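Local coordinates for 3-oxoadipate enol-lactonase (Burkholderia xenovorans, PDB 2XUA), which probably hydrolyses 3-oxoadipate enol-lactone, a step in the bacterial breakdown of catechol, using an alpha/beta-hydrolase fold with a divergent cap domain, at residues L104-R112 with A196-V207. Numbering follows the deposited sequence.
Sequences LTGVALAAR and ADLRPEAPGIKV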
loop_
_atom_site.group_PDB
_atom_site.type_symbol
_atom_site.label_atom_id
_atom_site.label_comp_id
_atom_site.label_asym_id
_atom_site.label_seq_id
_atom_site.Cartn_x
_atom_site.Cartn_y
_atom_site.Cartn_z
ATOM N N LEU B 104 3.589 -12.376 18.270
ATOM C CA LEU B 104 4.137 -13.761 18.510
ATOM C C LEU B 104 5.666 -13.866 18.236
ATOM O O LEU B 104 6.460 -14.365 19.089
ATOM C CB LEU B 104 3.302 -14.766 17.680
ATOM C CG LEU B 104 3.666 -16.260 17.790
ATOM C CD1 LEU B 104 3.467 -16.805 19.185
ATOM C CD2 LEU B 104 2.946 -17.105 16.724
ATOM N N THR B 105 6.099 -13.355 17.075
ATOM C CA THR B 105 7.537 -13.187 16.750
ATOM C C THR B 105 8.281 -12.381 17.833
ATOM O O THR B 105 9.469 -12.658 18.201
ATOM C CB THR B 105 7.640 -12.475 15.392
ATOM O OG1 THR B 105 6.976 -13.270 14.416
ATOM C CG2 THR B 105 9.105 -12.296 14.934
ATOM N N GLY B 106 7.604 -11.360 18.344
ATOM C CA GLY B 106 8.170 -10.521 19.353
ATOM C C GLY B 106 8.336 -11.274 20.671
ATOM O O GLY B 106 9.325 -11.078 21.395
ATOM N N VAL B 107 7.365 -12.138 20.995
ATOM C CA VAL B 107 7.551 -13.012 22.171
ATOM C C VAL B 107 8.772 -13.893 21.966
ATOM O O VAL B 107 9.588 -13.966 22.867
ATOM C CB VAL B 107 6.281 -13.890 22.478
ATOM C CG1 VAL B 107 6.583 -14.953 23.539
ATOM C CG2 VAL B 107 5.112 -12.988 22.846
ATOM N N ALA B 108 8.919 -14.553 20.815
ATOM C CA ALA B 108 10.111 -15.372 20.545
ATOM C C ALA B 108 11.423 -14.568 20.640
ATOM O O ALA B 108 12.456 -15.054 21.186
ATOM C CB ALA B 108 10.034 -16.021 19.237
ATOM N N LEU B 109 11.397 -13.364 20.076
ATOM C CA LEU B 109 12.565 -12.519 20.014
ATOM C C LEU B 109 12.920 -12.092 21.420
ATOM O O LEU B 109 14.081 -12.249 21.819
ATOM C CB LEU B 109 12.265 -11.306 19.139
ATOM C CG LEU B 109 12.865 -11.016 17.777
ATOM C CD1 LEU B 109 13.902 -11.940 17.162
ATOM C CD2 LEU B 109 11.787 -10.533 16.765
ATOM N N ALA B 110 11.952 -11.601 22.196
ATOM C CA ALA B 110 12.239 -11.170 23.548
ATOM C C ALA B 110 12.694 -12.297 24.492
ATOM O O ALA B 110 13.407 -12.000 25.442
ATOM C CB ALA B 110 11.070 -10.416 24.177
ATOM N N ALA B 111 12.222 -13.531 24.247
ATOM C CA ALA B 111 12.536 -14.700 25.070
ATOM C C ALA B 111 13.899 -15.299 24.736
ATOM O O ALA B 111 14.670 -15.667 25.623
ATOM C CB ALA B 111 11.424 -15.784 24.871
ATOM N N ARG B 112 14.154 -15.445 23.444
ATOM C CA ARG B 112 15.305 -16.149 22.966
ATOM C C ARG B 112 16.399 -15.140 22.541
ATOM O O ARG B 112 17.503 -15.560 22.280
ATOM C CB ARG B 112 14.940 -17.045 21.775
ATOM C CG ARG B 112 13.745 -18.016 22.000
ATOM C CD ARG B 112 13.291 -18.586 20.694
ATOM N NE ARG B 112 12.178 -19.503 20.892
ATOM C CZ ARG B 112 11.651 -20.311 19.980
ATOM N NH1 ARG B 112 12.112 -20.376 18.738
ATOM N NH2 ARG B 112 10.643 -21.091 20.333
ATOM N N ALA B 196 3.575 -22.823 16.771
ATOM C CA ALA B 196 4.273 -22.063 17.787
ATOM C C ALA B 196 3.433 -21.944 19.021
ATOM O O ALA B 196 2.365 -21.326 19.054
ATOM C CB ALA B 196 4.654 -20.644 17.272
ATOM N N ASP B 197 3.922 -22.523 20.087
ATOM C CA ASP B 197 3.262 -22.318 21.349
ATOM C C ASP B 197 4.359 -21.802 22.243
ATOM O O ASP B 197 5.227 -22.571 22.727
ATOM C CB ASP B 197 2.656 -23.628 21.840
ATOM C CG ASP B 197 2.017 -23.486 23.191
ATOM O OD1 ASP B 197 2.118 -22.402 23.805
ATOM O OD2 ASP B 197 1.455 -24.493 23.645
ATOM N N LEU B 198 4.339 -20.481 22.428
ATOM C CA LEU B 198 5.368 -19.809 23.199
ATOM C C LEU B 198 4.973 -19.595 24.643
ATOM O O LEU B 198 5.648 -18.881 25.376
ATOM C CB LEU B 198 5.821 -18.494 22.554
ATOM C CG LEU B 198 6.791 -18.479 21.359
ATOM C CD1 LEU B 198 7.051 -19.767 20.663
ATOM C CD2 LEU B 198 6.417 -17.398 20.343
ATOM N N ARG B 199 3.880 -20.225 25.059
ATOM C CA ARG B 199 3.439 -20.092 26.411
ATOM C C ARG B 199 4.497 -20.543 27.455
ATOM O O ARG B 199 4.638 -19.893 28.456
ATOM C CB ARG B 199 2.110 -20.842 26.628
ATOM C CG ARG B 199 0.866 -20.023 26.236
ATOM C CD ARG B 199 -0.397 -20.864 26.451
ATOM N NE ARG B 199 -0.406 -21.931 25.473
ATOM C CZ ARG B 199 -1.220 -22.981 25.496
ATOM N NH1 ARG B 199 -2.105 -23.127 26.476
ATOM N NH2 ARG B 199 -1.141 -23.897 24.544
ATOM N N PRO B 200 5.220 -21.656 27.239
ATOM C CA PRO B 200 6.212 -21.973 28.323
ATOM C C PRO B 200 7.378 -20.970 28.385
ATOM O O PRO B 200 7.920 -20.722 29.464
ATOM C CB PRO B 200 6.751 -23.360 27.914
ATOM C CG PRO B 200 5.679 -23.963 27.051
ATOM C CD PRO B 200 5.171 -22.725 26.230
ATOM N N GLU B 201 7.704 -20.347 27.238
ATOM C CA GLU B 201 8.819 -19.396 27.131
ATOM C C GLU B 201 8.537 -17.970 27.628
ATOM O O GLU B 201 9.468 -17.190 27.858
ATOM C CB GLU B 201 9.285 -19.302 25.663
ATOM C CG GLU B 201 10.045 -20.513 25.151
ATOM C CD GLU B 201 10.562 -20.340 23.736
ATOM O OE1 GLU B 201 11.404 -19.420 23.506
ATOM O OE2 GLU B 201 10.134 -21.143 22.851
ATOM N N ALA B 202 7.268 -17.585 27.729
ATOM C CA ALA B 202 6.943 -16.186 28.026
ATOM C C ALA B 202 7.383 -15.809 29.419
ATOM O O ALA B 202 7.942 -14.735 29.607
ATOM C CB ALA B 202 5.477 -15.903 27.835
ATOM N N PRO B 203 7.113 -16.681 30.425
ATOM C CA PRO B 203 7.584 -16.280 31.743
ATOM C C PRO B 203 9.064 -15.986 31.829
ATOM O O PRO B 203 9.467 -15.345 32.765
ATOM C CB PRO B 203 7.221 -17.488 32.610
ATOM C CG PRO B 203 5.953 -17.884 32.066
ATOM C CD PRO B 203 6.156 -17.801 30.553
ATOM N N GLY B 204 9.836 -16.417 30.831
ATOM C CA GLY B 204 11.295 -16.201 30.753
ATOM C C GLY B 204 11.809 -14.865 30.211
ATOM O O GLY B 204 13.033 -14.632 30.203
ATOM N N ILE B 205 10.882 -13.995 29.756
ATOM C CA ILE B 205 11.207 -12.705 29.142
ATOM C C ILE B 205 11.741 -11.674 30.127
ATOM O O ILE B 205 11.098 -11.354 31.118
ATOM C CB ILE B 205 9.951 -12.116 28.426
ATOM C CG1 ILE B 205 9.604 -12.981 27.199
ATOM C CG2 ILE B 205 10.158 -10.611 28.135
ATOM C CD1 ILE B 205 8.316 -12.678 26.501
ATOM N N LYS B 206 12.899 -11.105 29.804
ATOM C CA LYS B 206 13.596 -10.216 30.735
ATOM C C LYS B 206 13.524 -8.728 30.452
ATOM O O LYS B 206 14.165 -7.977 31.164
ATOM C CB LYS B 206 15.067 -10.645 30.843
ATOM C CG LYS B 206 15.227 -12.098 31.213
ATOM C CD LYS B 206 15.702 -12.278 32.678
ATOM C CE LYS B 206 15.923 -13.783 33.070
ATOM N NZ LYS B 206 14.654 -14.619 33.175
ATOM N N VAL B 207 12.743 -8.280 29.454
ATOM C CA VAL B 207 12.750 -6.839 29.032
ATOM C C VAL B 207 11.395 -6.193 29.300
ATOM O O VAL B 207 10.389 -6.928 29.457
ATOM C CB VAL B 207 13.188 -6.690 27.534
ATOM C CG1 VAL B 207 14.344 -7.620 27.236
ATOM C CG2 VAL B 207 12.097 -7.081 26.656
HETATM O O HOH W 1 14.380 -12.860 27.940
HETATM O O HOH W 2 13.684 -16.157 28.257
#
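R112 and E201 form a two-pronged salt bridge across this contact of an alpha/beta-hydrolase fold, where helix 101-112, which follows the probable nucleophile elbow, packs against the loop leading from helix 183-195 to strand 209-214. R112 NE donates to E201 OE1 at 2.7 Å with an N-H...O angle of 167°, and R112 NH2 donates to E201 OE2 at 2.6 Å. Both oxygens use their syn lone pairs; the NE/NH2 pair makes the grip side-on, and the 9° between the guanidinium and carboxylate planes makes it nearly flat. An R112 chain extended from CG to NE lays the NE/NH2 edge of the guanidinium against the carboxylate, while NH1 makes a second salt bridge, to E76 OE2 on helix 75-88, that should further fix its rotation. Water joins the backbones at the helix's C-terminal end: one molecule lies 2.8 Å from A110 O and accepts from K206 N.

Apolar packing continues along the same helix. I205 sets CG2 against A110 CB and CG1 against A111 CB, both at 4.1 Å, and its CD1 reaches V107 CG1. L198 inserts between L104, V107 and A108, and its CB meets V107 CG1 at 3.8 Å. At the far end, L104 divides its two methyls: CD1 presses on L198 CD2 at a tight 3.2 Å, whereas CD2 rests 4.0 Å from A196 CB.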